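Local coordinates for Dps family protein (Staphylococcus aureus subsp. aureus, PDB 2D5K) that probably oxidises and stores iron inside a twelve-subunit shell and is linked to compaction of the nucleoid, at residues K25-F29 with E98-D102; W19-Y23 with A52-V56. All blocks are in the same frame, centred on the assembly; numbering follows the deposited sequence.

Contact 1: residues K25-F29 with E98-D102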
# COMPACT_ATOMS: atom_id res chain seq x y z
N LYS B 25 30.19 13.62 2.45
CA LYS B 25 30.96 13.07 3.56
C LYS B 25 30.20 11.88 4.15
O LYS B 25 30.82 10.90 4.57
CB LYS B 25 31.22 14.11 4.66
CG LYS B 25 31.99 13.52 5.83
CD LYS B 25 32.86 14.53 6.56
CE LYS B 25 32.05 15.48 7.41
NZ LYS B 25 32.96 16.32 8.26
N LEU B 26 28.88 11.96 4.16
CA LEU B 26 28.06 10.87 4.69
C LEU B 26 28.13 9.65 3.77
O LEU B 26 27.99 8.53 4.22
CB LEU B 26 26.62 11.33 4.89
CG LEU B 26 26.41 12.22 6.12
CD1 LEU B 26 25.08 12.95 6.02
CD2 LEU B 26 26.47 11.37 7.38
N HIS B 27 28.33 9.88 2.47
CA HIS B 27 28.46 8.76 1.54
C HIS B 27 29.79 8.08 1.85
O HIS B 27 29.89 6.86 1.88
CB HIS B 27 28.46 9.23 0.08
CG HIS B 27 27.09 9.29 -0.53
ND1 HIS B 27 26.19 10.29 -0.23
CD2 HIS B 27 26.47 8.47 -1.40
CE1 HIS B 27 25.07 10.07 -0.89
NE2 HIS B 27 25.21 8.97 -1.61
N ASN B 28 30.81 8.90 2.07
CA ASN B 28 32.14 8.41 2.39
C ASN B 28 32.07 7.51 3.63
O ASN B 28 32.58 6.39 3.62
CB ASN B 28 33.08 9.59 2.64
CG ASN B 28 34.50 9.16 2.99
OD1 ASN B 28 34.72 8.48 3.99
ND2 ASN B 28 35.46 9.56 2.16
N PHE B 29 31.43 8.00 4.69
CA PHE B 29 31.32 7.21 5.91
C PHE B 29 30.48 5.96 5.67
O PHE B 29 30.77 4.89 6.20
CB PHE B 29 30.73 8.06 7.05
CG PHE B 29 31.65 9.15 7.55
CD1 PHE B 29 32.94 9.30 7.02
CD2 PHE B 29 31.24 10.02 8.56
CE1 PHE B 29 33.79 10.30 7.48
CE2 PHE B 29 32.09 11.02 9.03
CZ PHE B 29 33.37 11.16 8.49
N GLU B 98 33.18 12.84 14.57
CA GLU B 98 33.24 14.00 13.69
C GLU B 98 31.85 14.50 13.31
O GLU B 98 31.62 15.70 13.26
CB GLU B 98 34.04 13.70 12.42
CG GLU B 98 34.19 14.95 11.54
CD GLU B 98 35.33 14.86 10.57
OE1 GLU B 98 36.48 14.62 11.01
OE2 GLU B 98 35.09 15.04 9.35
N LEU B 99 30.93 13.58 13.04
CA LEU B 99 29.58 14.00 12.69
C LEU B 99 28.98 14.73 13.88
O LEU B 99 28.27 15.73 13.72
CB LEU B 99 28.71 12.80 12.32
CG LEU B 99 29.04 12.14 10.98
CD1 LEU B 99 28.12 10.94 10.77
CD2 LEU B 99 28.85 13.15 9.85
N SER B 100 29.26 14.25 15.09
CA SER B 100 28.72 14.90 16.27
C SER B 100 29.25 16.33 16.36
O SER B 100 28.49 17.26 16.63
CB SER B 100 29.09 14.14 17.54
OG SER B 100 28.57 14.81 18.68
N GLN B 101 30.55 16.50 16.12
CA GLN B 101 31.13 17.84 16.16
C GLN B 101 30.51 18.70 15.06
O GLN B 101 30.24 19.88 15.28
CB GLN B 101 32.65 17.79 15.99
CG GLN B 101 33.31 19.16 16.19
CD GLN B 101 33.09 19.72 17.59
OE1 GLN B 101 33.47 19.11 18.58
NE2 GLN B 101 32.47 20.89 17.67
N ASP B 102 30.28 18.12 13.89
CA ASP B 102 29.67 18.88 12.80
C ASP B 102 28.27 19.32 13.20
O ASP B 102 27.88 20.48 13.00
CB ASP B 102 29.56 18.04 11.52
CG ASP B 102 30.88 17.91 10.78
OD1 ASP B 102 31.73 18.82 10.91
OD2 ASP B 102 31.07 16.90 10.07
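Within the ferritin-like four-helix bundle of this Dps subunit, helix 5-32 and helix 92-120 run almost antiparallel, and a salt-bridge network bridges them. The axes of 25-29 and 98-102 pass 12.6 Å apart at 161°, and the nearest alpha carbons, CA of Leu26 and CA of Leu99, are still 8.7 Å apart, so the backbones stay well apart and side chains fill the gap. Lys25 reaches across, its chain trans but for a bend at chi3 (p): its NZ donates hydrogen bonds to OE2 of Glu98 and to OD2 of Asp102, each at 2.7 Å. The two acids sit one helical turn apart, joined by the backbone bond from Asp102 N to Glu98 O (2.8 Å), and so offer their carboxylates together to a single ammonium group. A third acceptor, the carbonyl of Lys84 in the connection between helices 74-80 and 92-120, completes the environment of NZ, while Tyr90 holds the other oxygen of Glu98, OE1.

Beside the charges lies an apolar patch. Leu99 is wedged between Leu26 and Phe29, with its CD1 3.8 Å from CD2 of Leu26 and its CG 3.8 Å from CE2 of Phe29, at the ring edge. Further in, Leu99 also meets Phe45 of helix 38-65 and Phe143 of helix 123-147. CZ of Phe29 comes within 4.3 Å of Glu98 OE2, again at the edge of the ring. Since Lys25 and Asp102 are both buried, the ammonium group trades solvent for two carboxylates and a carbonyl, an electrostatic clasp that ties two helices to the segment joining 74-80 to 92-120.

Contact 2: residues W19-Y23 with A52-V56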
# COMPACT_ATOMS: atom_id res chain seq x y z
N TRP B 19 25.31 21.25 4.06
CA TRP B 19 24.68 19.97 3.78
C TRP B 19 25.05 19.34 2.45
O TRP B 19 24.93 18.13 2.29
CB TRP B 19 23.17 20.10 3.97
CG TRP B 19 22.85 20.35 5.42
CD1 TRP B 19 22.66 21.57 6.03
CD2 TRP B 19 22.80 19.37 6.47
NE1 TRP B 19 22.50 21.40 7.39
CE2 TRP B 19 22.58 20.07 7.68
CE3 TRP B 19 22.92 17.98 6.50
CZ2 TRP B 19 22.49 19.41 8.91
CZ3 TRP B 19 22.82 17.32 7.72
CH2 TRP B 19 22.61 18.04 8.91
N THR B 20 25.51 20.15 1.51
CA THR B 20 25.93 19.59 0.24
C THR B 20 27.25 18.87 0.52
O THR B 20 27.48 17.76 0.05
CB THR B 20 26.14 20.69 -0.82
OG1 THR B 20 24.88 21.29 -1.13
CG2 THR B 20 26.73 20.09 -2.09
N VAL B 21 28.11 19.50 1.31
CA VAL B 21 29.39 18.87 1.66
C VAL B 21 29.12 17.65 2.54
O VAL B 21 29.72 16.59 2.33
CB VAL B 21 30.31 19.84 2.42
CG1 VAL B 21 31.59 19.13 2.83
CG2 VAL B 21 30.64 21.04 1.54
N ALA B 22 28.22 17.79 3.50
CA ALA B 22 27.88 16.68 4.40
C ALA B 22 27.30 15.51 3.62
O ALA B 22 27.54 14.35 3.96
CB ALA B 22 26.89 17.15 5.46
N TYR B 23 26.54 15.81 2.58
CA TYR B 23 25.92 14.78 1.75
C TYR B 23 26.98 13.79 1.26
O TYR B 23 26.80 12.57 1.34
CB TYR B 23 25.22 15.43 0.55
CG TYR B 23 24.56 14.45 -0.38
CD1 TYR B 23 23.36 13.83 -0.05
CD2 TYR B 23 25.15 14.13 -1.60
CE1 TYR B 23 22.75 12.91 -0.91
CE2 TYR B 23 24.56 13.22 -2.47
CZ TYR B 23 23.36 12.62 -2.13
OH TYR B 23 22.78 11.72 -2.99
N ALA B 52 19.89 14.89 4.40
CA ALA B 52 20.69 16.04 3.98
C ALA B 52 20.21 16.56 2.63
O ALA B 52 20.11 17.77 2.43
CB ALA B 52 22.16 15.65 3.90
N SER B 53 19.92 15.65 1.71
CA SER B 53 19.46 16.04 0.38
C SER B 53 18.14 16.79 0.48
O SER B 53 17.90 17.73 -0.28
CB SER B 53 19.32 14.81 -0.53
OG SER B 53 18.32 13.92 -0.05
N GLN B 54 17.28 16.37 1.40
CA GLN B 54 15.99 17.04 1.58
C GLN B 54 16.20 18.48 2.05
O GLN B 54 15.49 19.39 1.59
CB GLN B 54 15.13 16.29 2.60
CG GLN B 54 14.78 14.86 2.20
CD GLN B 54 13.83 14.20 3.18
OE1 GLN B 54 14.14 14.07 4.37
NE2 GLN B 54 12.67 13.78 2.69
N TYR B 55 17.16 18.69 2.95
CA TYR B 55 17.45 20.03 3.45
C TYR B 55 17.97 20.92 2.35
O TYR B 55 17.55 22.07 2.21
CB TYR B 55 18.51 20.00 4.56
CG TYR B 55 18.05 19.41 5.87
CD1 TYR B 55 16.77 19.67 6.36
CD2 TYR B 55 18.90 18.62 6.64
CE1 TYR B 55 16.35 19.16 7.59
CE2 TYR B 55 18.50 18.10 7.86
CZ TYR B 55 17.23 18.37 8.33
OH TYR B 55 16.82 17.86 9.53
N VAL B 56 18.92 20.40 1.58
CA VAL B 56 19.51 21.15 0.49
C VAL B 56 18.45 21.68 -0.46
O VAL B 56 18.48 22.85 -0.86
CB VAL B 56 20.53 20.29 -0.29
CG1 VAL B 56 20.97 21.00 -1.56
CG2 VAL B 56 21.75 20.02 0.59
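Apolar packing dominates where helix 5-32 meets helix 38-65, the antiparallel hairpin that begins the four-helix bundle. Segments 19-23 and 52-56 cross at 155° with axes 8.9 Å apart, and the small Ala52 allows the close approach: its CA lies 5.6 Å from CA of Trp19. CB of Ala52 touches the indole edge at Trp19 CE3 (3.6 Å) and lies 4.4 Å from CA of Tyr23, one turn further along. Val56, one turn after Ala52, presses CG2 against CB of Trp19 at 3.7 Å and against OG1 of Thr20 at 3.8 Å; that hydroxyl is hydrogen-bonded to the carbonyl of Val16 in its own helix.

The aromatic contribution is an edge-to-face pair. Tyr55 points its edge at the face of Trp19, with the centroid of its ring 5.1 Å from that of the six-membered indole ring and the planes at 62°; the closest atoms, CD2 of Tyr55 and CD2 of Trp19, are 4.0 Å apart. Met132 of helix 123-147 packs against both side chains, carrying the cluster into the bundle interior.

Van der Waals contact at the flank pairs Tyr23 CE1 with Ser53 CB (3.9 Å), while the Ser53 hydroxyl is bound to the carbonyl of Asn50. Here the second subunit packs in: its Tyr23 ring lies parallel to this one, and its Ser53 also touches Tyr23, so the same two residues face a neighbouring subunit. With no hydrogen bond between the segments, cohesion here rests on shape fit and buried hydrocarbon and aromatic surface.

Helix 5-32 serves both contacts through adjoining segments, pairing with helix 38-65 in contact 2 and with helix 92-120 in contact 1; the centres are about 11 Å apart. Both are buried, but contact 2 lies nearer the middle of the chain, about 6 Å from centre to centre against about 10 Å for contact 1. Their chemistry follows the spacing: the closely packed pair relies on alanine, valine and aromatic rings, whereas the wider pair is spanned by a charged lysine arm beside leucine and phenylalanine. Each also reaches a second subunit, through Asn28 to Gly72 of the second subunit near contact 1 and through Tyr23 to Tyr23 of the second subunit in contact 2.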